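Local coordinates for protein phosphoribosylaminoimidazole-succinocarboxamide synthase (Saccharomyces cerevisiae, PDB 2CNV) that catalyses the ATP-dependent joining of L-aspartate to the carboxylate of CAIR, forming SAICAR in de novo purine biosynthesis, at residues Glu118-Gly123 / Ile158-Thr163. Sequence-based numbering, arbitrary orientation. Where two conformers were deposited one is given.
Sequences EVIVRG and IFTPST. With SSS (N-{[5-amino-1-(5-O-phosphono-beta-D-arabinofuranosyl)-1H-imidazol-4-yl]carbonyl}-L-aspartic acid), chain D.
R122 meets T160 at about a right angle: its NE donates to T160 OG1 at 2.8 Å, a bent bond (135°) with the hydroxyl 26° out of the guanidinium plane. Extended from CG to NE, the arginine carries NH1 to phosphate oxygen O3A of the bound SSS, 2.8 Å away and nearly straight at 169°, while NH2 turns to H140. I120 CG2 lies against one guanidinium face, toward the rim, and I120 CD1 reaches S162 OG at 3.4 Å and the sugar of SSS. A lysine in place of R122 would probably be unable to hold T160, H140 and the phosphate together, leaving the T160 hydroxyl without this donor. On the face bearing V121, F159 CE1 lies 3.7 Å from V119 CG1, the ring slanting across the valine, and P161 CD sits over the centre of the F159 ring. The backbones pair antiparallel, with R122 and I158 exchanging two hydrogen bonds and E118 and S162 another two, while T160 N bonds to I120 O (2.9 Å) between them. Two neighbouring strands of a mixed sheet thus pack one face against helix 185-208 and present the other to the sugar-phosphate end of the ligand in the SAICAR synthetase active site.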
# COMPACT_ATOMS: atom_id res chain seq x y z
N GLU A 118 -2.64 -1.48 12.12
CA GLU A 118 -1.81 -1.17 10.97
C GLU A 118 -0.43 -1.76 11.23
O GLU A 118 0.31 -1.29 12.08
CB GLU A 118 -1.74 0.34 10.73
CG GLU A 118 -3.09 1.07 10.73
CD GLU A 118 -4.04 0.59 9.64
OE1 GLU A 118 -3.81 0.92 8.45
OE2 GLU A 118 -5.03 -0.10 9.97
N VAL A 119 -0.13 -2.83 10.50
CA VAL A 119 1.09 -3.59 10.74
C VAL A 119 2.22 -3.00 9.90
O VAL A 119 2.48 -3.42 8.77
CB VAL A 119 0.88 -5.10 10.46
CG1 VAL A 119 2.13 -5.89 10.84
CG2 VAL A 119 -0.34 -5.60 11.22
N ILE A 120 2.88 -2.01 10.49
CA ILE A 120 3.95 -1.28 9.85
C ILE A 120 5.27 -1.95 10.21
O ILE A 120 5.50 -2.32 11.36
CB ILE A 120 3.95 0.20 10.30
CG1 ILE A 120 2.68 0.90 9.79
CG2 ILE A 120 5.22 0.93 9.86
CD1 ILE A 120 2.34 2.20 10.52
N VAL A 121 6.12 -2.13 9.20
CA VAL A 121 7.48 -2.59 9.41
C VAL A 121 8.40 -1.55 8.81
O VAL A 121 8.17 -1.11 7.67
CB VAL A 121 7.75 -3.97 8.77
CG1 VAL A 121 9.20 -4.38 8.93
CG2 VAL A 121 6.83 -5.04 9.38
N ARG A 122 9.43 -1.15 9.56
CA ARG A 122 10.38 -0.13 9.12
C ARG A 122 11.76 -0.76 9.03
O ARG A 122 12.24 -1.32 10.01
CB ARG A 122 10.43 1.02 10.13
CG ARG A 122 9.07 1.64 10.48
CD ARG A 122 9.27 2.77 11.48
NE ARG A 122 7.98 3.30 11.94
CZ ARG A 122 7.38 4.36 11.41
NH1 ARG A 122 7.93 5.02 10.41
NH2 ARG A 122 6.21 4.76 11.89
N GLY A 123 12.38 -0.69 7.86
CA GLY A 123 13.77 -1.15 7.72
C GLY A 123 14.75 -0.02 7.90
O GLY A 123 15.92 -0.24 8.17
N ILE A 158 12.02 -3.44 12.01
CA ILE A 158 11.23 -3.50 13.24
C ILE A 158 9.73 -3.27 13.05
O ILE A 158 9.31 -2.40 12.29
CB ILE A 158 11.78 -2.53 14.34
CG1 ILE A 158 11.96 -1.11 13.79
CG2 ILE A 158 13.10 -3.10 14.95
CD1 ILE A 158 12.03 -0.03 14.89
N PHE A 159 8.96 -4.09 13.76
CA PHE A 159 7.50 -3.98 13.82
C PHE A 159 7.15 -2.76 14.68
O PHE A 159 7.50 -2.69 15.86
CB PHE A 159 6.94 -5.28 14.42
CG PHE A 159 5.48 -5.22 14.82
CD1 PHE A 159 4.49 -5.02 13.86
CD2 PHE A 159 5.11 -5.41 16.14
CE1 PHE A 159 3.14 -4.99 14.24
CE2 PHE A 159 3.77 -5.40 16.52
CZ PHE A 159 2.79 -5.19 15.57
N THR A 160 6.50 -1.79 14.06
CA THR A 160 6.09 -0.56 14.75
C THR A 160 4.62 -0.26 14.42
O THR A 160 4.34 0.47 13.47
CB THR A 160 7.00 0.66 14.37
OG1 THR A 160 6.80 1.03 12.99
CG2 THR A 160 8.47 0.37 14.62
N PRO A 161 3.68 -0.86 15.18
CA PRO A 161 2.27 -0.77 14.78
C PRO A 161 1.69 0.62 14.99
O PRO A 161 2.25 1.45 15.71
CB PRO A 161 1.57 -1.75 15.73
CG PRO A 161 2.46 -1.86 16.92
CD PRO A 161 3.87 -1.62 16.43
N SER A 162 0.57 0.88 14.32
CA SER A 162 -0.25 2.03 14.63
C SER A 162 -1.72 1.61 14.61
O SER A 162 -2.07 0.53 14.12
CB SER A 162 0.04 3.19 13.67
OG SER A 162 -0.47 2.92 12.38
N THR A 163 -2.58 2.45 15.20
CA THR A 163 -4.02 2.22 15.19
C THR A 163 -4.63 3.29 14.32
O THR A 163 -4.22 4.46 14.39
CB THR A 163 -4.64 2.34 16.60
OG1 THR A 163 -4.31 3.61 17.16
CG2 THR A 163 -4.13 1.27 17.51
PA SSS D . 4.95 7.36 9.03
O1A SSS D . 4.64 8.58 8.22
O2A SSS D . 4.17 7.28 10.32
O3A SSS D . 6.41 7.05 9.16
O5' SSS D . 4.38 6.14 8.16
C5' SSS D . 4.15 4.85 8.71
C4' SSS D . 3.72 3.91 7.59
O4' SSS D . 2.67 4.53 6.85
C1' SSS D . 2.80 4.21 5.47
N9 SSS D . 2.24 5.27 4.59
C4 SSS D . 2.18 6.59 4.73
O6 SSS D . 1.21 9.38 4.46
N3 SSS D . 2.72 7.28 5.78
C6 SSS D . 1.30 8.65 3.49
N6 SSS D . 1.18 9.08 2.23
C61 SSS D . 0.95 10.47 1.87
C62 SSS D . -0.51 10.83 1.88
C63 SSS D . 1.53 10.61 0.47
C64 SSS D . 2.82 11.39 0.51
O65 SSS D . -0.85 11.93 1.40
O66 SSS D . -1.35 10.03 2.36
O67 SSS D . 3.89 10.76 0.34
O68 SSS D . 2.78 12.63 0.70
C5 SSS D . 1.53 7.18 3.67
N7 SSS D . 1.16 6.16 2.86
C8 SSS D . 1.59 5.01 3.43
C2' SSS D . 4.25 3.83 5.22
O2' SSS D . 5.04 4.78 4.51
C3' SSS D . 4.84 3.63 6.59
O3' SSS D . 5.25 2.27 6.60